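Local coordinates for protein dihydrodipicolinate synthase (Oceanobacillus iheyensis HTE831, PDB 3D0C) that probably condenses pyruvate with aspartate semialdehyde to give 4-hydroxy-tetrahydrodipicolinate, an early step of lysine biosynthesis, at residues Y5-F8 with S9-F12; D31-G34 with L35-V39; N171-Q174 with R175-V179; N217-P220 with Q221-F224. The protein carries 1 engineered substitution. One frame throughout, in Å; residues are numbered along the deposited sequence.

Contact 1. Residues Y5-F8 with S9-F12; sequences YGEF and SKRF
Phe-8 and Arg-11 are brought together by different choices at chi1: CG of Phe-8 stands anti to the backbone N (-170°), which carries the ring forward along the chain, while CG of Arg-11 lies anti to the carbonyl carbon and the chain then runs extended to NE, back across that ring. CD of Arg-11 sits over one face, 4.2 Å from the centroid of the Phe-8 ring, a CH-pi contact. Further out, Arg-11 NE comes within 3.6 Å of Phe-8 CD1, and one face of the guanidinium, near its rim, lies over Phe-8 CE1, its plane tilted 34° from the ring. Arg-11 NH1 goes on to hydrogen-bond Thr-83 OG1. Phe-8 CE2 lies near the plane of the Phe-12 ring, at its edge, 3.6 Å from Phe-12 CZ, with the two planes oblique at 67°. Val-164 of the barrel touches both phenylalanines. An alanine in place of Phe-8 is likely to leave the Arg-11 chain without the surface it lies on and to open a gap beside Phe-12. Along the backbone, Ser-9 N bonds Tyr-5 O at 3.0 Å, and Ser-9 OG turns back to donate to Gly-6 O at 2.8 Å. Lys-10 NZ straddles the carboxylate of the exposed Glu-7, 3.2 Å from Glu-7 OE1, a salt bridge whose individual hydrogen bonds are weak. The chemistry thus divides residues 5-12: charge pairing at the surface, and aromatic packing on the barrel side, where the Phe-12 side chain comes about 5 Å from that of Lys-167, the predicted Schiff-base lysine.

Contact 2. Residues D31-G34 with L35-V39; sequences DWKG and LDDNV
Trp-32 and Leu-35 form the close apolar side of this turn: they lie side by side and point the same way, with Leu-35 CD2 reaching Trp-32 CZ3 at 3.7 Å and approaching the indole obliquely. Leu-35 is buried, and the indole also leans on Gln-69 and Arg-73 of helix 64-78. There is no room for a side chain at Gly-34 in this arrangement: a CB would clash with Asp-31 OD2. The lack of a side chain lets the Asp-31 carboxylate fold over the backbone, so that OD1 accepts from Gly-34 N at 3.0 Å in an almost straight bond (172°), the N-H meeting it from above the carboxylate plane. This is the N-cap of helix 32-44, the first helix of the TIM barrel's beta-alpha-beta succession, joining strand 15-17 to strand 49-50. OD2 of the capping residue is engaged elsewhere, in a salt bridge to Arg-274. Beyond the cap the helix ladder starts at once, with Leu-35 N on Asp-31 O at 3.0 Å. The looser side carries Lys-33, which is exposed. Its chain bends at chi2 (-60°) and runs forward one turn, where NZ makes a salt bridge, its shorter bond 2.7 Å to Asp-37 OD2 on the syn lone pair, the one to Asp-37 OD1 weak. Asp-36 lies between these two sides; Asp-36 N donates to Trp-32 O at 3.0 Å, and its OD2 forms a salt bridge with Arg-73.

Contact 3. Residues N171-Q174 with R175-V179; sequences NDIQ and RVTQV
Ile-173 O is gripped twice by one residue: Thr-177 OG1 donates to it at 2.8 Å, nearly in line with the carbonyl, and Thr-177 N at 3.2 Å from above the carbonyl plane. The threonine hydroxyl lies beside its own backbone N (chi1 -58°), which points OG1 and N alike at the carbonyl one turn before. Asp-172 OD1 is also shared, taking Arg-175 N at 3.0 Å in a nearly straight bond (168°) that arrives from above the carboxylate plane, and Gln-174 N in a weak, bent one. The other oxygen, OD2, lies across the aliphatic part of Arg-175, 3.4 Å from Arg-175 CD, and accepts from a water that reaches Arg-175 NH1 weakly. The carboxylate and guanidinium make no direct salt bridge; the arginine end bonds instead to Ala-147 O and Leu-149 O and pairs with Asp-151. Replacing Asp-172 with an alanine would probably leave Arg-175 N and Gln-174 N without a side-chain acceptor and the methylenes of Arg-175 uncovered on that side. Around the turn, Ile-173 CD1 packs on Val-176 CG1 at 3.5 Å, and the buried valine leans on Tyr-168 and Phe-203. An aspartate capping the first N-H groups of a helix is the classic N-cap, here starting helix 173-182, the crossover between barrel strands 163-168 and 190-193.

Contact 4. Residues N217-P220 with Q221-F224; sequences NVFP and QKSF
The Phe-219 ring has Lys-222 CE over one face, while Trp-300 of helix 287-303 also meets it, with the two ring planes at about 70°. Further back, CD of Lys-222 lies 4.0 Å from Phe-219 CB, so the lysine chain passes alongside the phenylalanine before bending at chi4 (-64°). That bend leaves NZ 5.8 Å from the centroid of the Phe-219 ring, at most a weak cation-pi attraction. The firmer partner of the ammonium is Asp-244, in a salt bridge, and Trp-300 adds a cation-pi contact of its own. The second flat group, the Phe-224 ring, turns its edge to the backbone: Pro-220 O sits near the ring plane, 3.3 Å from Phe-224 CD2. The same carbonyl oxygen accepts from Phe-224 N at 2.8 Å, so one residue meets it with both main chain and ring edge. Just before it, Lys-222 N donates to Phe-219 O at 3.0 Å, from above the carbonyl plane, an i to i+3 bond at the helix start. On the buried side, Ser-223 OG hydrogen-bonds Glu-197. Pro-220 is itself buried, touching Phe-41 of helix 32-44. Phe-219 occupies the N-cap without a polar side chain, and a proline follows at the first helical position, where its missing N-H costs no helix bond; this is a common way to start a helix, here helix 220-232, which follows the last barrel strand, 210-213.

All four contacts are local turns of one chain built round a closed eight-stranded barrel. Contacts 2 and 4, their centres about 18 Å apart, meet where the side chains of Asn-38 and Asn-217 come together: Asn-38 is on the helix after the first strand, Asn-217 in the loop after the last, and these two strands are neighbours in the closed sheet. Contacts 2 and 3 lie on opposite sides of the chain's centre, about 37 Å between centres. Contact 1 comes closest to the predicted Schiff-base Lys-167, through Phe-12; Val-176 of contact 3 is about 11 Å from Lys-167, side chain to side chain. The side chain of Asn-38 is about 8 Å from that of Thr-56, the predicted pyruvate-binding residue, and that of Ser-223 about 11 Å.

Contact 1. Residues Y5-F8 with S9-F12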
loop_
_atom_site.group_PDB
_atom_site.type_symbol
_atom_site.label_atom_id
_atom_site.label_comp_id
_atom_site.label_asym_id
_atom_site.label_seq_id
_atom_site.Cartn_x
_atom_site.Cartn_y
_atom_site.Cartn_z
ATOM N N TYR A 5 3.473 22.521 21.845
ATOM C CA TYR A 5 2.826 21.351 21.279
ATOM C C TYR A 5 1.589 20.944 22.069
ATOM O O TYR A 5 0.587 20.517 21.492
ATOM C CB TYR A 5 3.841 20.213 21.202
ATOM C CG TYR A 5 4.968 20.531 20.245
ATOM C CD1 TYR A 5 4.747 20.559 18.867
ATOM C CD2 TYR A 5 6.240 20.860 20.713
ATOM C CE1 TYR A 5 5.759 20.908 17.979
ATOM C CE2 TYR A 5 7.262 21.211 19.831
ATOM C CZ TYR A 5 7.011 21.234 18.466
ATOM O OH TYR A 5 8.005 21.590 17.585
ATOM N N GLY A 6 1.650 21.091 23.387
ATOM C CA GLY A 6 0.508 20.739 24.208
ATOM C C GLY A 6 -0.763 21.398 23.699
ATOM O O GLY A 6 -1.783 20.732 23.498
ATOM N N GLU A 7 -0.702 22.708 23.474
ATOM C CA GLU A 7 -1.861 23.453 22.995
ATOM C C GLU A 7 -2.222 23.048 21.572
ATOM O O GLU A 7 -3.399 22.996 21.213
ATOM C CB GLU A 7 -1.584 24.957 23.044
ATOM C CG GLU A 7 -2.831 25.823 23.172
ATOM C CD GLU A 7 -3.542 25.623 24.503
ATOM O OE1 GLU A 7 -2.850 25.580 25.543
ATOM O OE2 GLU A 7 -4.788 25.520 24.515
ATOM N N PHE A 8 -1.206 22.757 20.765
ATOM C CA PHE A 8 -1.429 22.363 19.379
ATOM C C PHE A 8 -2.298 21.110 19.278
ATOM O O PHE A 8 -3.205 21.051 18.450
ATOM C CB PHE A 8 -0.103 22.103 18.655
ATOM C CG PHE A 8 -0.259 21.918 17.169
ATOM C CD1 PHE A 8 -0.365 23.018 16.326
ATOM C CD2 PHE A 8 -0.365 20.647 16.618
ATOM C CE1 PHE A 8 -0.575 22.857 14.959
ATOM C CE2 PHE A 8 -0.577 20.474 15.252
ATOM C CZ PHE A 8 -0.683 21.580 14.422
ATOM N N SER A 9 -2.013 20.112 20.113
ATOM C CA SER A 9 -2.772 18.865 20.092
ATOM C C SER A 9 -4.248 19.082 20.404
ATOM O O SER A 9 -5.095 18.293 19.988
ATOM C CB SER A 9 -2.180 17.857 21.087
ATOM O OG SER A 9 -2.398 18.259 22.430
ATOM N N LYS A 10 -4.561 20.153 21.133
ATOM C CA LYS A 10 -5.946 20.452 21.482
ATOM C C LYS A 10 -6.795 20.800 20.259
ATOM O O LYS A 10 -8.022 20.685 20.298
ATOM C CB LYS A 10 -6.001 21.596 22.501
ATOM C CG LYS A 10 -5.403 21.238 23.854
ATOM C CD LYS A 10 -5.415 22.437 24.778
ATOM C CE LYS A 10 -4.808 22.113 26.133
ATOM N NZ LYS A 10 -4.675 23.349 26.962
ATOM N N ARG A 11 -6.144 21.214 19.176
ATOM C CA ARG A 11 -6.851 21.568 17.944
ATOM C C ARG A 11 -7.638 20.403 17.345
ATOM O O ARG A 11 -8.596 20.608 16.587
ATOM C CB ARG A 11 -5.868 22.050 16.881
ATOM C CG ARG A 11 -5.063 23.285 17.239
ATOM C CD ARG A 11 -4.216 23.692 16.049
ATOM N NE ARG A 11 -3.424 24.890 16.307
ATOM C CZ ARG A 11 -2.900 25.647 15.350
ATOM N NH1 ARG A 11 -3.088 25.328 14.074
ATOM N NH2 ARG A 11 -2.192 26.725 15.666
ATOM N N PHE A 12 -7.235 19.184 17.678
ATOM C CA PHE A 12 -7.881 17.997 17.124
ATOM C C PHE A 12 -9.109 17.471 17.860
ATOM O O PHE A 12 -9.666 16.432 17.493
ATOM C CB PHE A 12 -6.823 16.913 16.957
ATOM C CG PHE A 12 -5.647 17.375 16.149
ATOM C CD1 PHE A 12 -5.751 17.518 14.769
ATOM C CD2 PHE A 12 -4.460 17.743 16.775
ATOM C CE1 PHE A 12 -4.699 18.026 14.025
ATOM C CE2 PHE A 12 -3.400 18.252 16.040
ATOM C CZ PHE A 12 -3.518 18.395 14.661
#

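Contact 2. Residues D31-G34 with L35-V39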
loop_
_atom_site.group_PDB
_atom_site.type_symbol
_atom_site.label_atom_id
_atom_site.label_comp_id
_atom_site.label_asym_id
_atom_site.label_seq_id
_atom_site.Cartn_x
_atom_site.Cartn_y
_atom_site.Cartn_z
ATOM N N ASP A 31 -9.525 19.072 -11.118
ATOM C CA ASP A 31 -10.480 20.153 -11.321
ATOM C C ASP A 31 -10.211 21.138 -10.186
ATOM O O ASP A 31 -10.802 21.040 -9.106
ATOM C CB ASP A 31 -11.896 19.588 -11.228
ATOM C CG ASP A 31 -12.967 20.635 -11.436
ATOM O OD1 ASP A 31 -12.641 21.837 -11.544
ATOM O OD2 ASP A 31 -14.150 20.239 -11.479
ATOM N N TRP A 32 -9.307 22.081 -10.427
ATOM C CA TRP A 32 -8.941 23.042 -9.398
ATOM C C TRP A 32 -10.096 23.880 -8.880
ATOM O O TRP A 32 -10.120 24.244 -7.705
ATOM C CB TRP A 32 -7.799 23.932 -9.895
ATOM C CG TRP A 32 -6.563 23.129 -10.150
ATOM C CD1 TRP A 32 -6.066 22.748 -11.362
ATOM C CD2 TRP A 32 -5.728 22.512 -9.162
ATOM N NE1 TRP A 32 -4.976 21.929 -11.191
ATOM C CE2 TRP A 32 -4.744 21.770 -9.851
ATOM C CE3 TRP A 32 -5.714 22.518 -7.760
ATOM C CZ2 TRP A 32 -3.761 21.030 -9.185
ATOM C CZ3 TRP A 32 -4.735 21.781 -7.099
ATOM C CH2 TRP A 32 -3.771 21.052 -7.814
ATOM N N LYS A 33 -11.056 24.169 -9.751
ATOM C CA LYS A 33 -12.227 24.952 -9.370
ATOM C C LYS A 33 -13.034 24.116 -8.373
ATOM O O LYS A 33 -13.382 24.588 -7.289
ATOM C CB LYS A 33 -13.084 25.248 -10.608
ATOM C CG LYS A 33 -13.867 26.560 -10.555
ATOM C CD LYS A 33 -14.833 26.616 -9.386
ATOM C CE LYS A 33 -15.641 27.908 -9.417
ATOM N NZ LYS A 33 -16.462 28.098 -8.193
ATOM N N GLY A 34 -13.319 22.871 -8.756
ATOM C CA GLY A 34 -14.076 21.972 -7.899
ATOM C C GLY A 34 -13.424 21.797 -6.541
ATOM O O GLY A 34 -14.113 21.738 -5.515
ATOM N N LEU A 35 -12.095 21.708 -6.531
ATOM C CA LEU A 35 -11.342 21.553 -5.291
ATOM C C LEU A 35 -11.497 22.786 -4.410
ATOM O O LEU A 35 -11.738 22.671 -3.201
ATOM C CB LEU A 35 -9.854 21.328 -5.586
ATOM C CG LEU A 35 -8.936 21.343 -4.357
ATOM C CD1 LEU A 35 -9.439 20.326 -3.342
ATOM C CD2 LEU A 35 -7.497 21.036 -4.759
ATOM N N ASP A 36 -11.341 23.967 -5.006
ATOM C CA ASP A 36 -11.475 25.202 -4.242
ATOM C C ASP A 36 -12.867 25.252 -3.608
ATOM O O ASP A 36 -13.018 25.614 -2.439
ATOM C CB ASP A 36 -11.258 26.436 -5.141
ATOM C CG ASP A 36 -9.770 26.741 -5.396
ATOM O OD1 ASP A 36 -8.894 26.061 -4.816
ATOM O OD2 ASP A 36 -9.477 27.675 -6.177
ATOM N N ASP A 37 -13.877 24.869 -4.381
ATOM C CA ASP A 37 -15.251 24.881 -3.906
ATOM C C ASP A 37 -15.534 23.856 -2.823
ATOM O O ASP A 37 -16.374 24.085 -1.951
ATOM C CB ASP A 37 -16.209 24.663 -5.070
ATOM C CG ASP A 37 -16.200 25.825 -6.041
ATOM O OD1 ASP A 37 -15.774 26.927 -5.634
ATOM O OD2 ASP A 37 -16.624 25.639 -7.199
ATOM N N ASN A 38 -14.851 22.721 -2.880
ATOM C CA ASN A 38 -15.066 21.707 -1.858
ATOM C C ASN A 38 -14.480 22.208 -0.541
ATOM O O ASN A 38 -15.068 22.021 0.527
ATOM C CB ASN A 38 -14.411 20.385 -2.259
ATOM C CG ASN A 38 -14.478 19.351 -1.155
ATOM O OD1 ASN A 38 -15.557 19.034 -0.652
ATOM N ND2 ASN A 38 -13.324 18.824 -0.767
ATOM N N VAL A 39 -13.321 22.855 -0.629
ATOM C CA VAL A 39 -12.646 23.409 0.539
ATOM C C VAL A 39 -13.507 24.517 1.157
ATOM O O VAL A 39 -13.651 24.594 2.378
ATOM C CB VAL A 39 -11.252 23.975 0.146
ATOM C CG1 VAL A 39 -10.601 24.675 1.333
ATOM C CG2 VAL A 39 -10.357 22.838 -0.341
#

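Contact 3. Residues N171-Q174 with R175-V179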
loop_
_atom_site.group_PDB
_atom_site.type_symbol
_atom_site.label_atom_id
_atom_site.label_comp_id
_atom_site.label_asym_id
_atom_site.label_seq_id
_atom_site.Cartn_x
_atom_site.Cartn_y
_atom_site.Cartn_z
ATOM N N ASN A 171 -10.278 -0.971 14.401
ATOM C CA ASN A 171 -11.547 -1.085 15.112
ATOM C C ASN A 171 -11.602 -2.181 16.167
ATOM O O ASN A 171 -12.474 -3.050 16.158
ATOM C CB ASN A 171 -12.706 -1.213 14.118
ATOM C CG ASN A 171 -12.893 0.053 13.294
ATOM O OD1 ASN A 171 -12.702 1.167 13.798
ATOM N ND2 ASN A 171 -13.272 -0.107 12.031
ATOM N N ASP A 172 -10.658 -2.107 17.098
ATOM C CA ASP A 172 -10.555 -3.058 18.199
ATOM C C ASP A 172 -10.712 -2.183 19.436
ATOM O O ASP A 172 -9.758 -1.540 19.881
ATOM C CB ASP A 172 -9.178 -3.727 18.171
ATOM C CG ASP A 172 -8.987 -4.747 19.283
ATOM O OD1 ASP A 172 -9.546 -4.552 20.383
ATOM O OD2 ASP A 172 -8.251 -5.736 19.062
ATOM N N ILE A 173 -11.925 -2.159 19.984
ATOM C CA ILE A 173 -12.219 -1.317 21.129
ATOM C C ILE A 173 -11.398 -1.652 22.363
ATOM O O ILE A 173 -11.172 -0.773 23.198
ATOM C CB ILE A 173 -13.742 -1.330 21.462
ATOM C CG1 ILE A 173 -14.102 -0.056 22.212
ATOM C CG2 ILE A 173 -14.118 -2.554 22.279
ATOM C CD1 ILE A 173 -14.041 1.175 21.345
ATOM N N GLN A 174 -10.948 -2.899 22.492
ATOM C CA GLN A 174 -10.121 -3.262 23.644
ATOM C C GLN A 174 -8.766 -2.557 23.491
ATOM O O GLN A 174 -8.261 -1.941 24.431
ATOM C CB GLN A 174 -9.890 -4.774 23.703
ATOM C CG GLN A 174 -11.138 -5.641 23.872
ATOM C CD GLN A 174 -11.789 -5.504 25.241
ATOM O OE1 GLN A 174 -11.134 -5.156 26.226
ATOM N NE2 GLN A 174 -13.083 -5.799 25.311
ATOM N N ARG A 175 -8.177 -2.662 22.301
ATOM C CA ARG A 175 -6.883 -2.046 22.024
ATOM C C ARG A 175 -6.907 -0.528 22.115
ATOM O O ARG A 175 -5.974 0.078 22.644
ATOM C CB ARG A 175 -6.370 -2.441 20.633
ATOM C CG ARG A 175 -5.774 -3.831 20.568
ATOM C CD ARG A 175 -5.193 -4.158 19.197
ATOM N NE ARG A 175 -4.059 -3.311 18.833
ATOM C CZ ARG A 175 -3.235 -3.570 17.820
ATOM N NH1 ARG A 175 -3.422 -4.654 17.077
ATOM N NH2 ARG A 175 -2.229 -2.752 17.544
ATOM N N VAL A 176 -7.961 0.094 21.592
ATOM C CA VAL A 176 -8.020 1.542 21.630
ATOM C C VAL A 176 -8.082 2.038 23.059
ATOM O O VAL A 176 -7.460 3.045 23.399
ATOM C CB VAL A 176 -9.224 2.112 20.832
ATOM C CG1 VAL A 176 -10.542 1.698 21.459
ATOM C CG2 VAL A 176 -9.112 3.626 20.780
ATOM N N THR A 177 -8.819 1.323 23.903
ATOM C CA THR A 177 -8.931 1.706 25.307
ATOM C C THR A 177 -7.578 1.532 26.001
ATOM O O THR A 177 -7.143 2.397 26.756
ATOM C CB THR A 177 -9.993 0.850 26.026
ATOM O OG1 THR A 177 -11.255 1.008 25.363
ATOM C CG2 THR A 177 -10.139 1.277 27.484
ATOM N N GLN A 178 -6.910 0.414 25.739
ATOM C CA GLN A 178 -5.610 0.158 26.351
ATOM C C GLN A 178 -4.549 1.206 25.999
ATOM O O GLN A 178 -3.947 1.815 26.888
ATOM C CB GLN A 178 -5.099 -1.216 25.941
ATOM C CG GLN A 178 -5.895 -2.379 26.498
ATOM C CD GLN A 178 -5.618 -3.661 25.734
ATOM O OE1 GLN A 178 -4.548 -3.820 25.137
ATOM N NE2 GLN A 178 -6.572 -4.583 25.751
ATOM N N VAL A 179 -4.312 1.419 24.706
ATOM C CA VAL A 179 -3.294 2.382 24.303
ATOM C C VAL A 179 -3.555 3.787 24.860
ATOM O O VAL A 179 -2.624 4.465 25.300
ATOM C CB VAL A 179 -3.134 2.429 22.752
ATOM C CG1 VAL A 179 -4.335 3.086 22.105
ATOM C CG2 VAL A 179 -1.862 3.166 22.393
HETATM O O HOH W 1 -6.585 -6.149 17.003
#

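Contact 4. Residues N217-P220 with Q221-F224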
loop_
_atom_site.group_PDB
_atom_site.type_symbol
_atom_site.label_atom_id
_atom_site.label_comp_id
_atom_site.label_asym_id
_atom_site.label_seq_id
_atom_site.Cartn_x
_atom_site.Cartn_y
_atom_site.Cartn_z
ATOM N N ASN A 217 -18.221 16.179 3.505
ATOM C CA ASN A 217 -18.143 16.727 2.141
ATOM C C ASN A 217 -19.527 16.761 1.501
ATOM O O ASN A 217 -19.711 17.353 0.431
ATOM C CB ASN A 217 -17.235 15.866 1.242
ATOM C CG ASN A 217 -15.771 15.936 1.633
ATOM O OD1 ASN A 217 -15.123 16.976 1.489
ATOM N ND2 ASN A 217 -15.239 14.822 2.130
ATOM N N VAL A 218 -20.497 16.133 2.158
ATOM C CA VAL A 218 -21.848 16.052 1.617
ATOM C C VAL A 218 -22.927 16.536 2.581
ATOM O O VAL A 218 -23.776 17.352 2.215
ATOM C CB VAL A 218 -22.168 14.604 1.230
ATOM C CG1 VAL A 218 -23.403 14.557 0.346
ATOM C CG2 VAL A 218 -20.973 13.984 0.541
ATOM N N PHE A 219 -22.898 16.018 3.806
ATOM C CA PHE A 219 -23.872 16.387 4.833
ATOM C C PHE A 219 -23.148 16.738 6.127
ATOM O O PHE A 219 -23.308 16.062 7.142
ATOM C CB PHE A 219 -24.836 15.220 5.094
ATOM C CG PHE A 219 -25.856 15.020 4.013
ATOM C CD1 PHE A 219 -26.924 15.902 3.873
ATOM C CD2 PHE A 219 -25.751 13.951 3.133
ATOM C CE1 PHE A 219 -27.872 15.719 2.868
ATOM C CE2 PHE A 219 -26.693 13.760 2.125
ATOM C CZ PHE A 219 -27.756 14.646 1.993
ATOM N N PRO A 220 -22.345 17.811 6.113
ATOM C CA PRO A 220 -21.608 18.215 7.316
ATOM C C PRO A 220 -22.470 18.429 8.563
ATOM O O PRO A 220 -22.007 18.203 9.686
ATOM C CB PRO A 220 -20.912 19.498 6.873
ATOM C CG PRO A 220 -21.887 20.079 5.898
ATOM C CD PRO A 220 -22.269 18.860 5.080
ATOM N N GLN A 221 -23.713 18.873 8.370
ATOM C CA GLN A 221 -24.610 19.124 9.503
ATOM C C GLN A 221 -24.880 17.850 10.313
ATOM O O GLN A 221 -25.063 17.918 11.527
ATOM C CB GLN A 221 -25.938 19.744 9.025
ATOM C CG GLN A 221 -25.768 21.029 8.188
ATOM C CD GLN A 221 -27.073 21.811 7.978
ATOM O OE1 GLN A 221 -28.108 21.244 7.613
ATOM N NE2 GLN A 221 -27.015 23.125 8.195
ATOM N N LYS A 222 -24.903 16.696 9.651
ATOM C CA LYS A 222 -25.129 15.434 10.357
ATOM C C LYS A 222 -23.887 15.082 11.176
ATOM O O LYS A 222 -23.980 14.683 12.341
ATOM C CB LYS A 222 -25.430 14.304 9.370
ATOM C CG LYS A 222 -26.781 14.424 8.670
ATOM C CD LYS A 222 -27.025 13.236 7.751
ATOM C CE LYS A 222 -28.331 13.371 6.982
ATOM N NZ LYS A 222 -29.531 13.368 7.865
ATOM N N SER A 223 -22.722 15.229 10.551
ATOM C CA SER A 223 -21.454 14.947 11.208
ATOM C C SER A 223 -21.284 15.838 12.428
ATOM O O SER A 223 -20.815 15.386 13.474
ATOM C CB SER A 223 -20.289 15.189 10.240
ATOM O OG SER A 223 -20.367 14.318 9.128
ATOM N N PHE A 224 -21.652 17.111 12.290
ATOM C CA PHE A 224 -21.524 18.046 13.401
ATOM C C PHE A 224 -22.590 17.820 14.462
ATOM O O PHE A 224 -22.393 18.175 15.622
ATOM C CB PHE A 224 -21.558 19.492 12.903
ATOM C CG PHE A 224 -20.202 20.033 12.545
ATOM C CD1 PHE A 224 -19.289 20.365 13.542
ATOM C CD2 PHE A 224 -19.825 20.168 11.215
ATOM C CE1 PHE A 224 -18.014 20.828 13.214
ATOM C CE2 PHE A 224 -18.557 20.627 10.877
ATOM C CZ PHE A 224 -17.651 20.957 11.876
#